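Local coordinates for cell surface protein (Faecalibacterium prausnitzii A2-165, PDB 4GT6) that is of unknown function but, as a leucine-rich repeat part of an extracellular cell surface protein, may bind other proteins, at residues 175-180 and 197-202; 327-332 and 350-355. All coordinates share one frame; numbering follows the deposited sequence. Where two conformers were deposited one is given.

Contact 1: 175-180 and 197-202; sequences EERAFT and GTNAFS. With EDO (1,2-ethanediol), chain F; EDO (1,2-ethanediol), chain G; EDO (1,2-ethanediol), chain L.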
loop_
_atom_site.group_PDB
_atom_site.type_symbol
_atom_site.label_atom_id
_atom_site.label_comp_id
_atom_site.label_asym_id
_atom_site.label_seq_id
_atom_site.Cartn_x
_atom_site.Cartn_y
_atom_site.Cartn_z
ATOM N N GLU A 175 -3.341 0.111 -8.092
ATOM C CA GLU A 175 -1.934 -0.233 -8.299
ATOM C C GLU A 175 -1.226 -0.694 -7.028
ATOM O O GLU A 175 -1.788 -0.645 -5.931
ATOM C CB GLU A 175 -1.158 0.916 -9.007
ATOM C CG GLU A 175 -1.769 1.396 -10.335
ATOM C CD GLU A 175 -1.874 0.426 -11.510
ATOM O OE1 GLU A 175 -1.552 -0.774 -11.353
ATOM O OE2 GLU A 175 -2.306 0.872 -12.598
ATOM N N GLU A 176 0.004 -1.170 -7.186
ATOM C CA GLU A 176 0.808 -1.686 -6.084
ATOM C C GLU A 176 0.816 -0.783 -4.869
ATOM O O GLU A 176 1.015 0.432 -5.009
ATOM C CB GLU A 176 2.270 -1.857 -6.533
ATOM C CG GLU A 176 2.507 -3.042 -7.442
ATOM C CD GLU A 176 3.950 -3.248 -7.864
ATOM O OE1 GLU A 176 4.808 -2.411 -7.495
ATOM O OE2 GLU A 176 4.219 -4.236 -8.588
ATOM N N ARG A 177 0.628 -1.387 -3.671
ATOM C CA ARG A 177 0.710 -0.706 -2.366
ATOM C C ARG A 177 -0.273 0.479 -2.219
ATOM O O ARG A 177 -0.104 1.299 -1.313
ATOM C CB ARG A 177 2.166 -0.213 -2.100
ATOM C CG ARG A 177 3.246 -1.289 -2.333
ATOM C CD ARG A 177 4.674 -0.853 -1.993
ATOM N NE ARG A 177 4.840 -0.383 -0.614
ATOM C CZ ARG A 177 4.915 -1.168 0.458
ATOM N NH1 ARG A 177 4.818 -2.486 0.336
ATOM N NH2 ARG A 177 5.068 -0.638 1.664
ATOM N N ALA A 178 -1.329 0.552 -3.051
ATOM C CA ALA A 178 -2.268 1.699 -2.971
ATOM C C ALA A 178 -2.860 1.923 -1.565
ATOM O O ALA A 178 -2.989 3.082 -1.157
ATOM C CB ALA A 178 -3.399 1.521 -3.973
ATOM N N PHE A 179 -3.188 0.835 -0.809
ATOM C CA PHE A 179 -3.783 0.982 0.533
ATOM C C PHE A 179 -2.972 0.273 1.589
ATOM O O PHE A 179 -3.515 -0.068 2.648
ATOM C CB PHE A 179 -5.237 0.450 0.544
ATOM C CG PHE A 179 -6.123 1.218 -0.403
ATOM C CD1 PHE A 179 -6.641 2.457 -0.044
ATOM C CD2 PHE A 179 -6.384 0.736 -1.682
ATOM C CE1 PHE A 179 -7.421 3.193 -0.943
ATOM C CE2 PHE A 179 -7.204 1.449 -2.565
ATOM C CZ PHE A 179 -7.716 2.668 -2.189
ATOM N N THR A 180 -1.669 0.047 1.331
ATOM C CA THR A 180 -0.824 -0.610 2.347
ATOM C C THR A 180 -0.894 0.125 3.691
ATOM O O THR A 180 -0.760 1.351 3.729
ATOM C CB THR A 180 0.652 -0.650 1.885
ATOM O OG1 THR A 180 0.766 -1.437 0.720
ATOM C CG2 THR A 180 1.593 -1.214 2.945
ATOM N N GLY A 197 -2.578 -4.401 -8.034
ATOM C CA GLY A 197 -1.140 -4.576 -7.922
ATOM C C GLY A 197 -0.728 -5.254 -6.635
ATOM O O GLY A 197 -1.488 -5.276 -5.664
ATOM N N THR A 198 0.497 -5.766 -6.614
ATOM C CA THR A 198 1.098 -6.446 -5.460
ATOM C C THR A 198 0.984 -5.579 -4.211
ATOM O O THR A 198 1.326 -4.390 -4.301
ATOM C CB THR A 198 2.587 -6.731 -5.776
ATOM O OG1 THR A 198 2.725 -7.319 -7.075
ATOM C CG2 THR A 198 3.226 -7.619 -4.765
ATOM N N ASN A 199 0.564 -6.151 -3.059
ATOM C CA ASN A 199 0.507 -5.482 -1.758
ATOM C C ASN A 199 -0.439 -4.276 -1.694
ATOM O O ASN A 199 -0.360 -3.506 -0.729
ATOM C CB ASN A 199 1.932 -5.059 -1.326
ATOM C CG ASN A 199 2.797 -6.224 -0.954
ATOM O OD1 ASN A 199 2.334 -7.169 -0.323
ATOM N ND2 ASN A 199 4.061 -6.215 -1.387
ATOM N N ALA A 200 -1.395 -4.160 -2.634
ATOM C CA ALA A 200 -2.402 -3.076 -2.597
ATOM C C ALA A 200 -3.110 -3.040 -1.253
ATOM O O ALA A 200 -3.443 -1.963 -0.773
ATOM C CB ALA A 200 -3.435 -3.279 -3.712
ATOM N N PHE A 201 -3.336 -4.231 -0.627
ATOM C CA PHE A 201 -4.024 -4.309 0.657
ATOM C C PHE A 201 -3.163 -4.984 1.742
ATOM O O PHE A 201 -3.695 -5.464 2.750
ATOM C CB PHE A 201 -5.380 -5.032 0.484
ATOM C CG PHE A 201 -6.301 -4.255 -0.430
ATOM C CD1 PHE A 201 -6.888 -3.062 -0.004
ATOM C CD2 PHE A 201 -6.532 -4.681 -1.735
ATOM C CE1 PHE A 201 -7.727 -2.332 -0.857
ATOM C CE2 PHE A 201 -7.370 -3.949 -2.593
ATOM C CZ PHE A 201 -7.971 -2.785 -2.144
ATOM N N SER A 202 -1.829 -4.926 1.598
ATOM C CA SER A 202 -0.956 -5.482 2.638
ATOM C C SER A 202 -1.038 -4.604 3.904
ATOM O O SER A 202 -1.409 -3.421 3.824
ATOM C CB SER A 202 0.483 -5.587 2.147
ATOM O OG SER A 202 1.027 -4.287 1.933
HETATM C C1 EDO F . -2.400 -8.072 -4.355
HETATM O O1 EDO F . -1.295 -8.362 -3.454
HETATM C C2 EDO F . -2.046 -8.555 -5.798
HETATM O O2 EDO F . -3.174 -8.718 -6.668
HETATM C C1 EDO G . 5.628 -4.936 3.087
HETATM O O1 EDO G . 5.862 -4.550 1.741
HETATM C C2 EDO G . 4.118 -5.230 3.255
HETATM O O2 EDO G . 3.381 -4.042 3.105
HETATM C C1 EDO L . 7.026 -7.993 -1.856
HETATM O O1 EDO L . 5.997 -8.442 -0.989
HETATM C C2 EDO L . 7.209 -8.903 -3.084
HETATM O O2 EDO L . 6.165 -8.666 -3.997
HETATM O O HOH W 1 1.958 -5.760 -9.103
HETATM O O HOH W 2 5.524 -4.147 -2.589
#

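Contact 2: 327-332 and 350-355; sequences DDAFAG and ESAFSN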
loop_
_atom_site.group_PDB
_atom_site.type_symbol
_atom_site.label_atom_id
_atom_site.label_comp_id
_atom_site.label_asym_id
_atom_site.label_seq_id
_atom_site.Cartn_x
_atom_site.Cartn_y
_atom_site.Cartn_z
ATOM N N ASP A 327 14.975 -16.129 4.119
ATOM C CA ASP A 327 15.283 -15.232 5.238
ATOM C C ASP A 327 14.064 -14.916 6.103
ATOM O O ASP A 327 12.980 -14.686 5.581
ATOM C CB ASP A 327 15.890 -13.924 4.721
ATOM C CG ASP A 327 17.382 -14.031 4.437
ATOM O OD1 ASP A 327 18.167 -14.161 5.405
ATOM O OD2 ASP A 327 17.765 -13.941 3.266
ATOM N N ASP A 328 14.244 -14.960 7.437
ATOM C CA ASP A 328 13.216 -14.623 8.417
ATOM C C ASP A 328 11.920 -15.466 8.304
ATOM O O ASP A 328 10.910 -15.060 8.866
ATOM C CB ASP A 328 12.847 -13.121 8.283
ATOM C CG ASP A 328 13.932 -12.146 8.683
ATOM O OD1 ASP A 328 14.874 -12.563 9.401
ATOM O OD2 ASP A 328 13.810 -10.951 8.332
ATOM N N ALA A 329 11.947 -16.646 7.644
ATOM C CA ALA A 329 10.742 -17.472 7.482
ATOM C C ALA A 329 10.013 -17.743 8.820
ATOM O O ALA A 329 8.785 -17.751 8.832
ATOM C CB ALA A 329 11.071 -18.783 6.800
ATOM N N PHE A 330 10.754 -17.945 9.918
ATOM C CA PHE A 330 10.157 -18.171 11.247
ATOM C C PHE A 330 10.712 -17.180 12.270
ATOM O O PHE A 330 10.709 -17.479 13.465
ATOM C CB PHE A 330 10.403 -19.620 11.719
ATOM C CG PHE A 330 9.693 -20.635 10.861
ATOM C CD1 PHE A 330 8.376 -21.003 11.136
ATOM C CD2 PHE A 330 10.312 -21.172 9.734
ATOM C CE1 PHE A 330 7.719 -21.947 10.345
ATOM C CE2 PHE A 330 9.651 -22.105 8.934
ATOM C CZ PHE A 330 8.369 -22.502 9.255
ATOM N N ALA A 331 11.183 -16.004 11.819
ATOM C CA ALA A 331 11.779 -15.016 12.735
ATOM C C ALA A 331 10.769 -14.530 13.767
ATOM O O ALA A 331 9.670 -14.100 13.407
ATOM C CB ALA A 331 12.337 -13.831 11.959
ATOM N N GLY A 332 11.147 -14.619 15.043
ATOM C CA GLY A 332 10.295 -14.173 16.136
ATOM C C GLY A 332 9.210 -15.145 16.552
ATOM O O GLY A 332 8.320 -14.774 17.324
ATOM N N GLU A 350 20.670 -18.214 8.347
ATOM C CA GLU A 350 20.647 -18.122 9.810
ATOM C C GLU A 350 19.417 -17.331 10.310
ATOM O O GLU A 350 18.867 -17.641 11.366
ATOM C CB GLU A 350 21.942 -17.463 10.311
ATOM C CG GLU A 350 22.235 -17.705 11.782
ATOM C CD GLU A 350 23.390 -16.911 12.364
ATOM O OE1 GLU A 350 24.231 -16.405 11.584
ATOM O OE2 GLU A 350 23.456 -16.797 13.610
ATOM N N SER A 351 18.963 -16.323 9.541
ATOM C CA SER A 351 17.827 -15.494 9.976
ATOM C C SER A 351 16.478 -16.247 9.957
ATOM O O SER A 351 15.532 -15.787 10.599
ATOM C CB SER A 351 17.714 -14.246 9.112
ATOM O OG SER A 351 17.255 -14.630 7.828
ATOM N N ALA A 352 16.384 -17.388 9.242
ATOM C CA ALA A 352 15.120 -18.131 9.136
ATOM C C ALA A 352 14.586 -18.555 10.517
ATOM O O ALA A 352 13.378 -18.539 10.725
ATOM C CB ALA A 352 15.295 -19.349 8.239
ATOM N N PHE A 353 15.476 -18.868 11.466
ATOM C CA PHE A 353 15.051 -19.285 12.803
ATOM C C PHE A 353 15.598 -18.338 13.880
ATOM O O PHE A 353 15.820 -18.760 15.017
ATOM C CB PHE A 353 15.456 -20.756 13.057
ATOM C CG PHE A 353 14.674 -21.699 12.171
ATOM C CD1 PHE A 353 13.363 -22.048 12.484
ATOM C CD2 PHE A 353 15.223 -22.187 10.992
ATOM C CE1 PHE A 353 12.627 -22.883 11.649
ATOM C CE2 PHE A 353 14.482 -23.024 10.150
ATOM C CZ PHE A 353 13.186 -23.355 10.477
ATOM N N SER A 354 15.762 -17.037 13.536
ATOM C CA SER A 354 16.241 -16.023 14.476
ATOM C C SER A 354 15.154 -15.724 15.501
ATOM O O SER A 354 13.969 -15.792 15.175
ATOM C CB SER A 354 16.666 -14.753 13.743
ATOM O OG SER A 354 15.619 -14.223 12.947
ATOM N N ASN A 355 15.552 -15.452 16.752
ATOM C CA ASN A 355 14.644 -15.160 17.876
ATOM C C ASN A 355 13.567 -16.261 18.049
ATOM O O ASN A 355 12.376 -15.969 18.202
ATOM C CB ASN A 355 13.997 -13.769 17.735
ATOM C CG ASN A 355 14.966 -12.627 17.893
ATOM O OD1 ASN A 355 15.260 -11.898 16.942
ATOM N ND2 ASN A 355 15.465 -12.429 19.104
HETATM O O HOH W 3 20.680 -15.024 7.626
#

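Contact 1: 175-180 and 197-202
Phe179 and Phe201 lie side by side, their rings pointing the same way into the interior. The planes are only 5° apart, but the rings are slid past each other and barely overlap. Contact is made by CD2 of Phe179 against CE1 of Phe201, at 3.4 Å. Ile174 touches Phe179, and Ile187 and Ile189 touch Phe201, so this half is tightly filled.

The backbones are tied just beside the rings. Phe179 N donates to Ala200 O at 2.8 Å, and Arg177 N donates to Thr198 O at 3.1 Å. Gly197 CA sits 3.7 Å from Glu176 N. A CB on Gly197 would run into this backbone.

Thr180 has OG1 beside its own backbone N, with chi1 -63°. From there the hydroxyl donates to Asn199 O at 2.8 Å. Ser202 N reaches the same oxygen from the opposite face, so that carbonyl oxygen is gripped twice.

The outer side is looser and wet. Arg177 and Asn199 run alongside each other with guanidinium and amide planes 81° apart. They meet through CG and CB, while a water accepts from Asn199 ND2 and, weakly, from Arg177 NH1. Ethanediol molecules, probably from the crystallisation liquor, bind here; Arg177 NH1 donates to O1 of one at 2.7 Å, doubtfully, as Arg177 has a second conformer. Asn199 OD1 turns to His259. Another water links Glu176 OE2 to Thr198 N.

Each segment is a type II turn running into a type I turn. Such stacked turns, with a phenylalanine inside at matching positions, are typical of successive coils of a BspA-type leucine-rich repeat solenoid.

Contact 2: 327-332 and 350-355
Ser351 reaches across to the start of the 327-332 segment and makes two bonds through one hydroxyl. Its OG sits between its own backbone N and carbonyl carbon, the crowded position, with chi1 72°. It donates to Asp327 OD1 at 2.6 Å, on the lone pair facing away from the other carboxylate oxygen. It also accepts from Asp328 N at 3.1 Å. An alanine here would probably leave Asp327 OD1 and Asp328 N without this shared partner and let the Asp327 carboxylate turn more freely.

Asp328 has CG beside its own backbone N, with chi1 -68°. This brings OD1 back to 3.3 Å from Ser351 CB.

The two segments are neighbouring turns of the BspA-type leucine-rich repeat solenoid, each with a phenylalanine on the inner side, Phe353 partly exposed. Phe330 and Phe353 lie alongside each other, pointing the same way. Their planes are 6° apart and offset, so the rings barely overlap. CD2 of Phe330 meets CE1 of Phe353 at 3.5 Å, and Ile339 touches both side chains. Phe330 also meets the ring of Phe307.

The backbones join where Phe330 N donates to Ala352 O at 2.8 Å. Ser354 OG folds back onto Ser351 O at 2.8 Å, on the same face as Ser354 N. Ser354 OG lies 3.4 Å from Ala331 CB. Beyond it, Gly332 N donates to Ser354 O at 3.1 Å.

Overall arrangement
Contacts 1 and 2 follow one another along the chain. Their centres are about 25 Å apart and their nearest atoms about 14 Å. Contact 1 lies near the middle of the chain, about 4 Å from its centre; contact 2 is about 24 Å from that centre. In both, the first segment follows a short strand, 173-174 or 324-325. Strands 186-189 and 195-196 lie between the segments of contact 1, and strand 338-341 between those of contact 2. Between the contacts the chain passes through a mixed sheet that begins with the antiparallel strands 224-227 and 233-237, then further coils. The same coil-to-coil join thus recurs along an elongated solenoid, consistent with a surface for binding proteins.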